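Local coordinates for petrobactin-binding protein YclQ (Bacillus subtilis subsp. subtilis str. 168, PDB 3GFV) that binds iron-free and ferric petrobactin, and its precursor 3,4-dihydroxybenzoic acid, as the solute-binding component of the YclNOPQ ABC transporter for siderophore uptake, at residues 119-124 with 137-142. Residues are numbered along the deposited sequence; the frame is centred on the assembly and turned at random.
Sequences IYLGVD and ETIGKI
Leu121 and Ile119 carry the apolar packing against one face of the helix that ends at Ile142. The methyl CD1 of Leu121 lies 3.7 Å from CG1 of Ile139 and 3.9 Å from CD1 of the same residue, one methyl set against the outer part of the isoleucine chain as the two side chains cross obliquely. The other branch of the leucine goes to a different partner: CD2 stands 4.1 Å from CG2 of Thr138. Ile119 meets Ile142 tip to tip, CD1 to CD1 at 3.8 Å; chi1 of Ile119 (63°) puts CG1 between the backbone N and the carbonyl carbon, and an anti chi2 (176°) carries CD1 outward to meet the helix. A looser approach of 4.2 Å joins Ile119 CD1 to Thr138 CG2, which thus lies near both aliphatic chains.

Strand 118-120 is an outermost strand of the five-stranded parallel sheet, of order 3-2-1-4-5, in the N-terminal lobe of this periplasmic binding protein fold. Helix 128-142 follows it in the chain and packs back against Ile119 of the strand and Leu121 of the loop just beyond, while Ser44, Thr47 and Leu48 of helix 42-50 touch Ile139.

Thr138 divides its two branches between packing and hydrogen bonding: it presents its methyl to Ile119 and Leu121, CG2 being anti to the backbone N, and its OG1 hydrogen-bonds within the helix to the carbonyl O of Ser134. Backbone hydrogen bonds to Ile99 and Ile101 tie Ile119 into the sheet, and a further one joins Leu121 to Ile101.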
loop_
_atom_site.group_PDB
_atom_site.type_symbol
_atom_site.label_atom_id
_atom_site.label_comp_id
_atom_site.label_asym_id
_atom_site.label_seq_id
_atom_site.Cartn_x
_atom_site.Cartn_y
_atom_site.Cartn_z
ATOM N N ILE A 119 -6.969 -15.499 6.002
ATOM C CA ILE A 119 -6.386 -15.441 4.679
ATOM C C ILE A 119 -5.392 -14.296 4.636
ATOM O O ILE A 119 -5.579 -13.269 5.279
ATOM C CB ILE A 119 -7.467 -15.280 3.580
ATOM C CG1 ILE A 119 -8.220 -13.943 3.748
ATOM C CG2 ILE A 119 -8.424 -16.507 3.604
ATOM C CD1 ILE A 119 -9.239 -13.634 2.647
ATOM N N TYR A 120 -4.335 -14.502 3.865
ATOM C CA TYR A 120 -3.321 -13.478 3.612
ATOM C C TYR A 120 -3.598 -12.756 2.302
ATOM O O TYR A 120 -3.696 -13.405 1.244
ATOM C CB TYR A 120 -1.973 -14.176 3.562
ATOM C CG TYR A 120 -0.805 -13.274 3.279
ATOM C CD1 TYR A 120 0.035 -12.876 4.309
ATOM C CD2 TYR A 120 -0.516 -12.864 1.988
ATOM C CE1 TYR A 120 1.142 -12.061 4.058
ATOM C CE2 TYR A 120 0.593 -12.036 1.725
ATOM C CZ TYR A 120 1.408 -11.647 2.777
ATOM O OH TYR A 120 2.503 -10.833 2.556
ATOM N N LEU A 121 -3.752 -11.433 2.356
ATOM C CA LEU A 121 -3.992 -10.647 1.133
ATOM C C LEU A 121 -2.981 -9.496 0.975
ATOM O O LEU A 121 -3.363 -8.342 0.762
ATOM C CB LEU A 121 -5.394 -10.039 1.112
ATOM C CG LEU A 121 -6.555 -11.042 1.104
ATOM C CD1 LEU A 121 -7.905 -10.315 1.041
ATOM C CD2 LEU A 121 -6.423 -12.052 -0.051
ATOM N N GLY A 122 -1.700 -9.787 1.065
ATOM C CA GLY A 122 -0.726 -8.738 0.760
ATOM C C GLY A 122 -0.240 -8.783 -0.670
ATOM O O GLY A 122 -0.085 -9.858 -1.236
ATOM N N VAL A 123 0.053 -7.620 -1.249
ATOM C CA VAL A 123 0.608 -7.595 -2.596
ATOM C C VAL A 123 2.007 -8.201 -2.610
ATOM O O VAL A 123 2.770 -8.082 -1.640
ATOM C CB VAL A 123 0.634 -6.170 -3.213
ATOM C CG1 VAL A 123 -0.796 -5.670 -3.485
ATOM C CG2 VAL A 123 1.414 -5.197 -2.317
ATOM N N ASP A 124 2.337 -8.864 -3.706
ATOM C CA ASP A 124 3.697 -9.349 -3.915
ATOM C C ASP A 124 4.349 -8.319 -4.833
ATOM O O ASP A 124 3.983 -8.216 -6.006
ATOM C CB ASP A 124 3.653 -10.746 -4.559
ATOM C CG ASP A 124 5.023 -11.236 -5.039
ATOM O OD1 ASP A 124 6.033 -10.490 -4.934
ATOM O OD2 ASP A 124 5.075 -12.385 -5.532
ATOM N N GLU A 137 -10.047 -9.765 -6.435
ATOM C CA GLU A 137 -10.988 -10.782 -6.916
ATOM C C GLU A 137 -11.416 -11.751 -5.821
ATOM O O GLU A 137 -12.563 -12.248 -5.822
ATOM C CB GLU A 137 -10.408 -11.532 -8.108
ATOM C CG GLU A 137 -10.291 -10.643 -9.328
ATOM C CD GLU A 137 -9.567 -11.301 -10.476
ATOM O OE1 GLU A 137 -8.879 -12.320 -10.244
ATOM O OE2 GLU A 137 -9.688 -10.792 -11.611
ATOM N N THR A 138 -10.496 -12.031 -4.905
ATOM C CA THR A 138 -10.795 -12.914 -3.766
ATOM C C THR A 138 -11.857 -12.276 -2.885
ATOM O O THR A 138 -12.819 -12.926 -2.471
ATOM C CB THR A 138 -9.510 -13.242 -2.951
ATOM O OG1 THR A 138 -8.754 -14.242 -3.651
ATOM C CG2 THR A 138 -9.846 -13.755 -1.546
ATOM N N ILE A 139 -11.681 -10.994 -2.588
ATOM C CA ILE A 139 -12.693 -10.273 -1.824
ATOM C C ILE A 139 -14.038 -10.272 -2.560
ATOM O O ILE A 139 -15.092 -10.516 -1.967
ATOM C CB ILE A 139 -12.213 -8.850 -1.475
ATOM C CG1 ILE A 139 -11.040 -8.951 -0.496
ATOM C CG2 ILE A 139 -13.340 -8.037 -0.875
ATOM C CD1 ILE A 139 -10.389 -7.613 -0.138
ATOM N N GLY A 140 -14.000 -10.027 -3.865
ATOM C CA GLY A 140 -15.214 -10.112 -4.667
ATOM C C GLY A 140 -15.939 -11.438 -4.532
ATOM O O GLY A 140 -17.171 -11.489 -4.406
ATOM N N LYS A 141 -15.178 -12.526 -4.571
ATOM C CA LYS A 141 -15.777 -13.861 -4.498
ATOM C C LYS A 141 -16.387 -14.131 -3.131
ATOM O O LYS A 141 -17.497 -14.689 -3.035
ATOM C CB LYS A 141 -14.748 -14.942 -4.836
ATOM C CG LYS A 141 -14.442 -15.067 -6.327
ATOM C CD LYS A 141 -13.169 -15.883 -6.548
ATOM C CE LYS A 141 -12.843 -16.051 -8.030
ATOM N NZ LYS A 141 -12.749 -14.755 -8.767
ATOM N N ILE A 142 -15.676 -13.744 -2.075
ATOM C CA ILE A 142 -16.159 -13.987 -0.715
ATOM C C ILE A 142 -17.475 -13.260 -0.423
ATOM O O ILE A 142 -18.373 -13.808 0.229
ATOM C CB ILE A 142 -15.101 -13.586 0.351
ATOM C CG1 ILE A 142 -13.913 -14.548 0.285
ATOM C CG2 ILE A 142 -15.727 -13.588 1.750
ATOM C CD1 ILE A 142 -12.624 -14.009 0.905
#